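Local coordinates for NmrA family protein (Shigella flexneri 2a, PDB 3QVO) that is of unknown function but probably binds NAD(P) through a Rossmann fold, at residues Glu99-Ala111 with Pro150-Leu163. Residues are numbered along the deposited sequence; the frame is centred on the assembly and turned at random.
Sequences EDLDIQANSVIAA and PFRRAADAIEASGL
Asp102 and Arg153 form the polar end of a contact between two neighbouring helices of the Rossmann fold, 101-111 and 150-159, which run nearly parallel at 19° on the same side of the central sheet, over the parallel strands 119-123 and 164-174. Arg153 approaches side-on and spends two donors on one oxygen: NH2 lies 2.8 Å and NE 3.1 Å from Asp102 OD2. That oxygen sits in the guanidinium plane, yet both nitrogens come from the same face of the carboxylate, whose plane is turned 57° from the guanidinium. Asp102 can lean this way because its CG stands between backbone N and carbonyl carbon (chi1 51°), which also brings OD1 to a weak bond from Ile103 N in the first turn. An acid suits this place, pairing with the arginine and probably favoured by the helix's N-terminal end. Deeper in, small residues allow the close approach of the axes, 7.8 Å: Ala105 CB meets Ala154 CB at 3.7 Å, and Phe122 of the sheet lies against Ala105. Leu101 lays CD2 over one face of the Phe151 ring, offset toward the rim, a CH-pi contact 3.5 Å from the centroid. Where the backbones stand farther apart, the longer, branched Ile109 spans the distance, sending CD1 to Ala157 and Ile158 while CG1 and CG2 meet Leu163 CD1. Buried Gln104 has its NE2 satisfied by the carbonyls of Glu99 and Thr97, tying the preceding loop to the helix. Where helix 150-159 ends, Ser161 presents its CB to Ile109 and turns its hydroxyl back to the chain: OG donates to Ile158 O at a modelled 2.5 Å, a doubtfully short length, and accepts from Leu163 N at 3.2 Å, closing an ST turn.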
ATOM      1  N   GLU A  99       2.325 -10.701  11.055  1.00 79.60           N
ATOM      2  CA  GLU A  99       3.169 -11.839  10.806  1.00 79.68           C
ATOM      3  C   GLU A  99       3.080 -12.328   9.336  1.00 75.08           C
ATOM      4  O   GLU A  99       2.037 -12.181   8.624  1.00 71.44           O
ATOM      5  CB  GLU A  99       2.883 -12.970  11.809  1.00 83.72           C
ATOM      6  CG  GLU A  99       3.613 -12.768  13.165  1.00 89.85           C
ATOM      7  CD  GLU A  99       3.411 -13.924  14.135  1.00 97.43           C
ATOM      8  OE1 GLU A  99       2.322 -14.550  14.111  1.00100.47           O
ATOM      9  OE2 GLU A  99       4.341 -14.206  14.926  1.00102.67           O
ATOM     10  N   ASP A 100       4.219 -12.851   8.898  1.00 73.00           N
ATOM     11  CA  ASP A 100       4.291 -13.588   7.677  1.00 70.94           C
ATOM     12  C   ASP A 100       4.063 -12.709   6.485  1.00 66.82           C
ATOM     13  O   ASP A 100       3.449 -13.114   5.508  1.00 63.26           O
ATOM     14  CB  ASP A 100       3.279 -14.732   7.725  1.00 71.70           C
ATOM     15  CG  ASP A 100       3.606 -15.716   8.837  1.00 75.80           C
ATOM     16  OD1 ASP A 100       4.787 -16.159   8.913  1.00 76.89           O
ATOM     17  OD2 ASP A 100       2.703 -16.025   9.652  1.00 79.51           O
ATOM     18  N   LEU A 101       4.591 -11.494   6.553  1.00 65.66           N
ATOM     19  CA  LEU A 101       4.353 -10.559   5.469  1.00 63.01           C
ATOM     20  C   LEU A 101       4.856 -11.114   4.123  1.00 60.23           C
ATOM     21  O   LEU A 101       4.345 -10.733   3.054  1.00 58.77           O
ATOM     22  CB  LEU A 101       4.986  -9.217   5.796  1.00 63.75           C
ATOM     23  CG  LEU A 101       4.477  -8.004   5.042  1.00 64.78           C
ATOM     24  CD1 LEU A 101       2.984  -8.078   4.671  1.00 67.42           C
ATOM     25  CD2 LEU A 101       4.741  -6.803   5.888  1.00 67.50           C
ATOM     26  N   ASP A 102       5.839 -12.012   4.202  1.00 59.58           N
ATOM     27  CA  ASP A 102       6.459 -12.622   3.040  1.00 58.29           C
ATOM     28  C   ASP A 102       5.494 -13.598   2.363  1.00 56.92           C
ATOM     29  O   ASP A 102       5.333 -13.554   1.164  1.00 54.75           O
ATOM     30  CB  ASP A 102       7.784 -13.336   3.402  1.00 59.88           C
ATOM     31  CG  ASP A 102       7.657 -14.312   4.576  1.00 63.11           C
ATOM     32  OD1 ASP A 102       6.750 -14.142   5.405  1.00 64.00           O
ATOM     33  OD2 ASP A 102       8.488 -15.254   4.701  1.00 67.61           O
ATOM     34  N   ILE A 103       4.874 -14.461   3.165  1.00 57.29           N
ATOM     35  CA  ILE A 103       3.852 -15.370   2.728  1.00 56.85           C
ATOM     36  C   ILE A 103       2.695 -14.604   2.143  1.00 55.53           C
ATOM     37  O   ILE A 103       2.179 -14.960   1.043  1.00 52.87           O
ATOM     38  CB  ILE A 103       3.414 -16.354   3.874  1.00 59.59           C
ATOM     39  CG1 ILE A 103       4.626 -17.137   4.375  1.00 63.46           C
ATOM     40  CG2 ILE A 103       2.402 -17.353   3.361  1.00 56.88           C
ATOM     41  CD1 ILE A 103       4.375 -17.996   5.697  1.00 72.55           C
ATOM     42  N   GLN A 104       2.324 -13.505   2.809  1.00 55.22           N
ATOM     43  CA  GLN A 104       1.265 -12.636   2.294  1.00 53.62           C
ATOM     44  C   GLN A 104       1.609 -12.025   0.939  1.00 53.07           C
ATOM     45  O   GLN A 104       0.760 -12.030  -0.005  1.00 51.67           O
ATOM     46  CB  GLN A 104       0.941 -11.499   3.273  1.00 54.32           C
ATOM     47  CG  GLN A 104       0.397 -11.916   4.640  1.00 55.27           C
ATOM     48  CD  GLN A 104      -0.028 -10.720   5.431  1.00 55.87           C
ATOM     49  OE1 GLN A 104      -0.848  -9.921   4.970  1.00 60.25           O
ATOM     50  NE2 GLN A 104       0.509 -10.577   6.613  1.00 56.79           N
ATOM     51  N   ALA A 105       2.810 -11.448   0.827  1.00 52.42           N
ATOM     52  CA  ALA A 105       3.203 -10.869  -0.478  1.00 51.13           C
ATOM     53  C   ALA A 105       3.170 -11.952  -1.563  1.00 51.47           C
ATOM     54  O   ALA A 105       2.714 -11.699  -2.636  1.00 50.51           O
ATOM     55  CB  ALA A 105       4.601 -10.249  -0.441  1.00 50.02           C
ATOM     56  N   ASN A 106       3.707 -13.138  -1.292  1.00 53.54           N
ATOM     57  CA  ASN A 106       3.721 -14.223  -2.279  1.00 54.08           C
ATOM     58  C   ASN A 106       2.291 -14.539  -2.739  1.00 54.50           C
ATOM     59  O   ASN A 106       2.030 -14.819  -3.930  1.00 56.17           O
ATOM     60  CB  ASN A 106       4.331 -15.481  -1.692  1.00 55.87           C
ATOM     61  CG  ASN A 106       5.847 -15.433  -1.591  1.00 57.70           C
ATOM     62  OD1 ASN A 106       6.486 -14.554  -2.157  1.00 58.38           O
ATOM     63  ND2 ASN A 106       6.434 -16.412  -0.872  1.00 53.75           N
ATOM     64  N   SER A 107       1.349 -14.460  -1.813  1.00 53.98           N
ATOM     65  CA  SER A 107      -0.024 -14.768  -2.111  1.00 53.37           C
ATOM     66  C   SER A 107      -0.637 -13.682  -3.006  1.00 51.38           C
ATOM     67  O   SER A 107      -1.404 -13.991  -3.929  1.00 50.58           O
ATOM     68  CB  SER A 107      -0.806 -14.965  -0.810  1.00 54.33           C
ATOM     69  OG  SER A 107      -2.177 -15.170  -1.039  1.00 57.68           O
ATOM     70  N   VAL A 108      -0.252 -12.430  -2.788  1.00 50.11           N
ATOM     71  CA  VAL A 108      -0.768 -11.378  -3.588  1.00 48.59           C
ATOM     72  C   VAL A 108      -0.215 -11.514  -5.007  1.00 49.38           C
ATOM     73  O   VAL A 108      -0.949 -11.370  -5.987  1.00 48.06           O
ATOM     74  CB  VAL A 108      -0.498  -9.987  -2.966  1.00 49.52           C
ATOM     75  CG1 VAL A 108      -0.882  -8.828  -3.921  1.00 42.91           C
ATOM     76  CG2 VAL A 108      -1.268  -9.849  -1.641  1.00 47.45           C
ATOM     77  N   ILE A 109       1.062 -11.827  -5.124  1.00 49.78           N
ATOM     78  CA  ILE A 109       1.698 -11.875  -6.445  1.00 49.83           C
ATOM     79  C   ILE A 109       1.038 -12.978  -7.302  1.00 50.37           C
ATOM     80  O   ILE A 109       0.697 -12.766  -8.481  1.00 50.99           O
ATOM     81  CB  ILE A 109       3.174 -12.138  -6.271  1.00 51.00           C
ATOM     82  CG1 ILE A 109       3.880 -10.893  -5.685  1.00 49.45           C
ATOM     83  CG2 ILE A 109       3.826 -12.569  -7.561  1.00 51.11           C
ATOM     84  CD1 ILE A 109       5.259 -11.240  -5.023  1.00 50.27           C
ATOM     85  N   ALA A 110       0.890 -14.148  -6.696  1.00 50.39           N
ATOM     86  CA  ALA A 110       0.264 -15.313  -7.291  1.00 50.75           C
ATOM     87  C   ALA A 110      -1.159 -15.011  -7.763  1.00 50.72           C
ATOM     88  O   ALA A 110      -1.525 -15.380  -8.847  1.00 51.20           O
ATOM     89  CB  ALA A 110       0.226 -16.438  -6.306  1.00 50.45           C
ATOM     90  N   ALA A 111      -1.955 -14.355  -6.937  1.00 50.77           N
ATOM     91  CA  ALA A 111      -3.330 -14.020  -7.305  1.00 50.65           C
ATOM     92  C   ALA A 111      -3.334 -12.993  -8.462  1.00 49.81           C
ATOM     93  O   ALA A 111      -4.090 -13.118  -9.429  1.00 50.77           O
ATOM     94  CB  ALA A 111      -4.105 -13.465  -6.087  1.00 49.05           C
ATOM     95  N   PRO A 150      11.048 -10.895   7.053  1.00 79.85           N
ATOM     96  CA  PRO A 150       9.870 -11.060   6.222  1.00 76.86           C
ATOM     97  C   PRO A 150       9.623  -9.867   5.321  1.00 73.23           C
ATOM     98  O   PRO A 150       9.261 -10.045   4.179  1.00 70.83           O
ATOM     99  CB  PRO A 150       8.735 -11.208   7.235  1.00 77.36           C
ATOM    100  CG  PRO A 150       9.363 -11.715   8.423  1.00 80.99           C
ATOM    101  CD  PRO A 150      10.763 -11.222   8.455  1.00 82.43           C
ATOM    102  N   PHE A 151       9.854  -8.670   5.827  1.00 72.14           N
ATOM    103  CA  PHE A 151       9.712  -7.485   5.021  1.00 70.52           C
ATOM    104  C   PHE A 151      10.671  -7.484   3.872  1.00 69.01           C
ATOM    105  O   PHE A 151      10.305  -7.081   2.754  1.00 67.11           O
ATOM    106  CB  PHE A 151       9.925  -6.221   5.850  1.00 72.05           C
ATOM    107  CG  PHE A 151       8.721  -5.821   6.630  1.00 75.36           C
ATOM    108  CD1 PHE A 151       8.177  -6.671   7.586  1.00 82.02           C
ATOM    109  CD2 PHE A 151       8.134  -4.609   6.438  1.00 77.44           C
ATOM    110  CE1 PHE A 151       7.040  -6.303   8.318  1.00 83.73           C
ATOM    111  CE2 PHE A 151       7.014  -4.238   7.178  1.00 80.12           C
ATOM    112  CZ  PHE A 151       6.466  -5.090   8.106  1.00 81.82           C
ATOM    113  N   ARG A 152      11.899  -7.900   4.133  1.00 69.22           N
ATOM    114  CA  ARG A 152      12.905  -7.923   3.073  1.00 69.65           C
ATOM    115  C   ARG A 152      12.562  -8.998   2.055  1.00 67.56           C
ATOM    116  O   ARG A 152      12.696  -8.800   0.870  1.00 67.25           O
ATOM    117  CB  ARG A 152      14.302  -8.173   3.636  1.00 72.65           C
ATOM    118  CG  ARG A 152      15.357  -7.265   3.042  1.00 75.46           C
ATOM    119  CD  ARG A 152      16.609  -7.249   3.884  1.00 81.77           C
ATOM    120  NE  ARG A 152      16.582  -6.285   4.983  1.00 84.05           N
ATOM    121  CZ  ARG A 152      16.599  -4.960   4.825  1.00 84.61           C
ATOM    122  NH1 ARG A 152      16.595  -4.166   5.896  1.00 85.84           N
ATOM    123  NH2 ARG A 152      16.615  -4.415   3.605  1.00 82.08           N
ATOM    124  N   ARG A 153      12.117 -10.139   2.534  1.00 66.91           N
ATOM    125  CA  ARG A 153      11.719 -11.201   1.661  1.00 66.32           C
ATOM    126  C   ARG A 153      10.477 -10.800   0.828  1.00 63.23           C
ATOM    127  O   ARG A 153      10.447 -11.081  -0.371  1.00 61.71           O
ATOM    128  CB  ARG A 153      11.503 -12.498   2.444  1.00 68.25           C
ATOM    129  CG  ARG A 153      12.805 -13.149   2.926  1.00 71.86           C
ATOM    130  CD  ARG A 153      12.593 -14.653   3.198  1.00 78.02           C
ATOM    131  NE  ARG A 153      11.551 -14.884   4.209  1.00 81.47           N
ATOM    132  CZ  ARG A 153      11.749 -14.957   5.532  1.00 87.61           C
ATOM    133  NH1 ARG A 153      12.980 -14.840   6.062  1.00 91.27           N
ATOM    134  NH2 ARG A 153      10.707 -15.171   6.345  1.00 87.72           N
ATOM    135  N   ALA A 154       9.511 -10.091   1.434  1.00 61.47           N
ATOM    136  CA  ALA A 154       8.365  -9.516   0.678  1.00 59.29           C
ATOM    137  C   ALA A 154       8.846  -8.573  -0.406  1.00 58.59           C
ATOM    138  O   ALA A 154       8.474  -8.735  -1.546  1.00 57.67           O
ATOM    139  CB  ALA A 154       7.384  -8.820   1.572  1.00 57.60           C
ATOM    140  N   ALA A 155       9.725  -7.641  -0.065  1.00 59.26           N
ATOM    141  CA  ALA A 155      10.239  -6.672  -1.045  1.00 59.09           C
ATOM    142  C   ALA A 155      10.949  -7.348  -2.203  1.00 59.94           C
ATOM    143  O   ALA A 155      10.712  -6.992  -3.367  1.00 58.27           O
ATOM    144  CB  ALA A 155      11.191  -5.670  -0.380  1.00 59.40           C
ATOM    145  N   ASP A 156      11.846  -8.291  -1.874  1.00 61.22           N
ATOM    146  CA  ASP A 156      12.590  -9.025  -2.878  1.00 62.20           C
ATOM    147  C   ASP A 156      11.649  -9.809  -3.803  1.00 61.46           C
ATOM    148  O   ASP A 156      11.900  -9.916  -5.002  1.00 62.60           O
ATOM    149  CB  ASP A 156      13.557 -10.034  -2.229  1.00 65.14           C
ATOM    150  CG  ASP A 156      14.722  -9.385  -1.443  1.00 67.74           C
ATOM    151  OD1 ASP A 156      14.943  -8.139  -1.452  1.00 69.30           O
ATOM    152  OD2 ASP A 156      15.420 -10.167  -0.775  1.00 71.28           O
ATOM    153  N   ALA A 157      10.594 -10.399  -3.245  1.00 60.25           N
ATOM    154  CA  ALA A 157       9.673 -11.177  -4.029  1.00 59.65           C
ATOM    155  C   ALA A 157       8.968 -10.232  -5.016  1.00 58.65           C
ATOM    156  O   ALA A 157       8.807 -10.558  -6.185  1.00 60.06           O
ATOM    157  CB  ALA A 157       8.666 -11.935  -3.133  1.00 58.55           C
ATOM    158  N   ILE A 158       8.564  -9.055  -4.542  1.00 56.67           N
ATOM    159  CA  ILE A 158       7.914  -8.073  -5.389  1.00 54.85           C
ATOM    160  C   ILE A 158       8.857  -7.649  -6.503  1.00 56.33           C
ATOM    161  O   ILE A 158       8.481  -7.717  -7.679  1.00 56.02           O
ATOM    162  CB  ILE A 158       7.390  -6.926  -4.562  1.00 53.88           C
ATOM    163  CG1 ILE A 158       6.182  -7.405  -3.750  1.00 53.22           C
ATOM    164  CG2 ILE A 158       7.039  -5.714  -5.416  1.00 53.33           C
ATOM    165  CD1 ILE A 158       5.816  -6.496  -2.622  1.00 54.61           C
ATOM    166  N   GLU A 159      10.115  -7.333  -6.162  1.00 57.15           N
ATOM    167  CA  GLU A 159      11.086  -6.909  -7.185  1.00 58.62           C
ATOM    168  C   GLU A 159      11.414  -7.949  -8.225  1.00 59.90           C
ATOM    169  O   GLU A 159      11.839  -7.590  -9.312  1.00 60.40           O
ATOM    170  CB  GLU A 159      12.382  -6.372  -6.562  1.00 60.22           C
ATOM    171  CG  GLU A 159      12.155  -5.097  -5.771  1.00 58.58           C
ATOM    172  CD  GLU A 159      13.431  -4.540  -5.137  1.00 64.37           C
ATOM    173  OE1 GLU A 159      14.305  -5.331  -4.688  1.00 68.07           O
ATOM    174  OE2 GLU A 159      13.558  -3.295  -5.059  1.00 65.26           O
ATOM    175  N   ALA A 160      11.185  -9.226  -7.907  1.00 60.42           N
ATOM    176  CA  ALA A 160      11.488 -10.317  -8.809  1.00 61.70           C
ATOM    177  C   ALA A 160      10.237 -10.839  -9.480  1.00 60.59           C
ATOM    178  O   ALA A 160      10.302 -11.825 -10.164  1.00 62.83           O
ATOM    179  CB  ALA A 160      12.189 -11.464  -8.062  1.00 62.74           C
ATOM    180  N   SER A 161       9.117 -10.161  -9.326  1.00 58.70           N
ATOM    181  CA  SER A 161       7.838 -10.695  -9.763  1.00 57.48           C
ATOM    182  C   SER A 161       7.489 -10.488 -11.228  1.00 58.16           C
ATOM    183  O   SER A 161       6.599 -11.158 -11.727  1.00 57.76           O
ATOM    184  CB  SER A 161       6.721 -10.079  -8.944  1.00 56.00           C
ATOM    185  OG  SER A 161       6.668  -8.692  -9.156  1.00 54.91           O
ATOM    186  N   GLY A 162       8.150  -9.545 -11.885  1.00 59.18           N
ATOM    187  CA  GLY A 162       7.792  -9.113 -13.216  1.00 60.81           C
ATOM    188  C   GLY A 162       6.485  -8.320 -13.285  1.00 60.32           C
ATOM    189  O   GLY A 162       5.891  -8.185 -14.363  1.00 62.38           O
ATOM    190  N   LEU A 163       6.012  -7.826 -12.149  1.00 58.01           N
ATOM    191  CA  LEU A 163       4.787  -7.057 -12.094  1.00 57.33           C
ATOM    192  C   LEU A 163       5.164  -5.596 -12.249  1.00 57.57           C
ATOM    193  O   LEU A 163       6.306  -5.230 -12.091  1.00 58.19           O
ATOM    194  CB  LEU A 163       4.014  -7.284 -10.772  1.00 55.09           C
ATOM    195  CG  LEU A 163       3.421  -8.677 -10.505  1.00 55.77           C
ATOM    196  CD1 LEU A 163       2.980  -8.863  -9.056  1.00 54.46           C
ATOM    197  CD2 LEU A 163       2.226  -8.976 -11.414  1.00 57.58           C
TER